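UDP-N-acetylglucosamine pyrophosphorylase (Entamoeba histolytica, PDB 3OC9) probably catalyses the transfer of a uridylyl group from UTP to N-acetylglucosamine 1-phosphate, yielding UDP-N-acetylglucosamine and diphosphate. Local coordinates at residues L357-L362 with P375-S380. Numbering follows the deposited sequence.
Sequences LNIYYL and PICEIS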
loop_
_atom_site.group_PDB
_atom_site.type_symbol
_atom_site.label_atom_id
_atom_site.label_comp_id
_atom_site.label_asym_id
_atom_site.label_seq_id
_atom_site.Cartn_x
_atom_site.Cartn_y
_atom_site.Cartn_z
ATOM N N LEU A 357 -1.507 14.941 11.994
ATOM C CA LEU A 357 -2.622 14.924 11.034
ATOM C C LEU A 357 -3.995 15.146 11.718
ATOM O O LEU A 357 -4.837 15.926 11.222
ATOM C CB LEU A 357 -2.616 13.610 10.219
ATOM C CG LEU A 357 -3.708 13.454 9.154
ATOM C CD1 LEU A 357 -3.674 14.602 8.126
ATOM C CD2 LEU A 357 -3.602 12.065 8.458
ATOM N N ASN A 358 -4.222 14.469 12.844
ATOM C CA ASN A 358 -5.509 14.545 13.537
ATOM C C ASN A 358 -5.795 15.962 14.102
ATOM O O ASN A 358 -6.936 16.449 14.056
ATOM C CB ASN A 358 -5.605 13.463 14.636
ATOM C CG ASN A 358 -5.672 12.042 14.069
ATOM O OD1 ASN A 358 -6.042 11.841 12.911
ATOM N ND2 ASN A 358 -5.323 11.057 14.891
ATOM N N ILE A 359 -4.747 16.629 14.574
ATOM C CA ILE A 359 -4.835 18.054 14.993
ATOM C C ILE A 359 -5.226 18.980 13.821
ATOM O O ILE A 359 -6.134 19.826 13.953
ATOM C CB ILE A 359 -3.514 18.525 15.646
ATOM C CG1 ILE A 359 -3.267 17.747 16.941
ATOM C CG2 ILE A 359 -3.529 20.046 15.896
ATOM C CD1 ILE A 359 -1.870 17.940 17.518
ATOM N N TYR A 360 -4.555 18.806 12.681
ATOM C CA TYR A 360 -4.897 19.505 11.436
ATOM C C TYR A 360 -6.380 19.337 11.043
ATOM O O TYR A 360 -7.043 20.327 10.694
ATOM C CB TYR A 360 -3.930 19.090 10.293
ATOM C CG TYR A 360 -4.336 19.541 8.877
ATOM C CD1 TYR A 360 -3.980 20.805 8.394
ATOM C CD2 TYR A 360 -5.063 18.693 8.028
ATOM C CE1 TYR A 360 -4.342 21.217 7.105
ATOM C CE2 TYR A 360 -5.439 19.101 6.735
ATOM C CZ TYR A 360 -5.074 20.360 6.283
ATOM O OH TYR A 360 -5.434 20.781 5.009
ATOM N N TYR A 361 -6.903 18.105 11.097
ATOM C CA TYR A 361 -8.306 17.845 10.726
ATOM C C TYR A 361 -9.297 18.548 11.702
ATOM O O TYR A 361 -10.313 19.135 11.274
ATOM C CB TYR A 361 -8.586 16.332 10.630
ATOM C CG TYR A 361 -8.093 15.651 9.332
ATOM C CD1 TYR A 361 -8.055 16.350 8.107
ATOM C CD2 TYR A 361 -7.716 14.294 9.335
ATOM C CE1 TYR A 361 -7.619 15.706 6.899
ATOM C CE2 TYR A 361 -7.280 13.647 8.138
ATOM C CZ TYR A 361 -7.242 14.365 6.936
ATOM O OH TYR A 361 -6.810 13.742 5.755
ATOM N N LEU A 362 -8.992 18.506 12.997
ATOM C CA LEU A 362 -9.807 19.228 13.990
ATOM C C LEU A 362 -9.893 20.742 13.711
ATOM O O LEU A 362 -10.976 21.323 13.803
ATOM C CB LEU A 362 -9.316 18.964 15.423
ATOM C CG LEU A 362 -9.710 17.635 16.080
ATOM C CD1 LEU A 362 -8.879 17.358 17.358
ATOM C CD2 LEU A 362 -11.223 17.527 16.385
ATOM N N PRO A 375 0.860 15.882 23.523
ATOM C CA PRO A 375 0.692 15.806 22.065
ATOM C C PRO A 375 -0.372 14.795 21.567
ATOM O O PRO A 375 -0.609 14.717 20.353
ATOM C CB PRO A 375 2.080 15.362 21.596
ATOM C CG PRO A 375 2.531 14.430 22.685
ATOM C CD PRO A 375 1.924 14.968 23.987
ATOM N N ILE A 376 -1.000 14.050 22.475
ATOM C CA ILE A 376 -1.902 12.923 22.104
ATOM C C ILE A 376 -3.238 13.365 21.475
ATOM O O ILE A 376 -4.005 14.107 22.087
ATOM C CB ILE A 376 -2.167 11.993 23.322
ATOM C CG1 ILE A 376 -0.835 11.490 23.889
ATOM C CG2 ILE A 376 -3.103 10.804 22.947
ATOM C CD1 ILE A 376 -0.945 10.809 25.220
ATOM N N CYS A 377 -3.499 12.905 20.244
ATOM C CA CYS A 377 -4.773 13.157 19.555
ATOM C C CYS A 377 -5.082 11.916 18.699
ATOM O O CYS A 377 -4.505 11.775 17.622
ATOM C CB CYS A 377 -4.665 14.411 18.678
ATOM S SG CYS A 377 -6.191 15.054 17.885
ATOM N N GLU A 378 -5.938 11.025 19.208
ATOM C CA GLU A 378 -6.297 9.753 18.535
ATOM C C GLU A 378 -7.753 9.750 18.083
ATOM O O GLU A 378 -8.680 9.797 18.914
ATOM C CB GLU A 378 -6.050 8.528 19.436
ATOM C CG GLU A 378 -4.627 8.407 19.966
ATOM C CD GLU A 378 -4.250 7.005 20.462
ATOM O OE1 GLU A 378 -5.097 6.071 20.485
ATOM O OE2 GLU A 378 -3.068 6.824 20.814
ATOM N N ILE A 379 -7.946 9.670 16.766
ATOM C CA ILE A 379 -9.270 9.674 16.145
ATOM C C ILE A 379 -9.473 8.363 15.372
ATOM O O ILE A 379 -8.762 8.107 14.392
ATOM C CB ILE A 379 -9.439 10.891 15.184
ATOM C CG1 ILE A 379 -9.239 12.224 15.954
ATOM C CG2 ILE A 379 -10.800 10.796 14.446
ATOM C CD1 ILE A 379 -9.411 13.512 15.109
ATOM N N SER A 380 -10.434 7.543 15.810
ATOM C CA SER A 380 -10.652 6.210 15.208
ATOM C C SER A 380 -10.915 6.282 13.700
ATOM O O SER A 380 -11.670 7.144 13.244
ATOM C CB SER A 380 -11.809 5.481 15.886
ATOM O OG SER A 380 -12.013 4.208 15.271
HETATM O O HOH W 1 -7.599 8.944 11.940
#
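N358 reaches from the helix to the backbone of the strand, with C377 and I379 both against its CB. That carbon packs against C377 SG at 3.7 Å and against I379 CD1 at 3.8 Å, so the first carbon already has a neighbour from each of the two strand residues that face the helix. CG stands anti to the carbonyl carbon of N358 (chi1 -68°) and lies 4.0 Å from I379 CG1; the side chains of N358 and I379 run past one another, pointing opposite ways. At the tip, ND2 donates to C377 O over 2.9 Å. The bond is almost straight, 176° at the hydrogen, and the acceptor lies in the amide plane, although the donor is tilted from the plane of the C377 carbonyl. The other branch, OD1, receives a weak hydrogen bond from a water that also donates to I379 O, so the side-chain amide is linked directly or through water to two strand carbonyls.

The contact belongs to the C-terminal part of the chain, where helix 347-364 packs across strand 377-379; the two segment axes come within 8.1 Å at 75°. This short strand pairs in parallel with strand 402-404 near the end of the chain, E378 and S380 both bonding to L404 through the backbone.

Around the polar link the contact is apolar. C377 SG also meets L362 CD1 at 3.6 Å, while I359 CG1 rests on C377 CB. I359 and L362 both touch V369 of strand 368-370 as well. The CB of E378 points away from segment 357-362, but OE2 is hydrogen-bonded to Y355 OH, from an earlier residue of the same helix, and to E63 N.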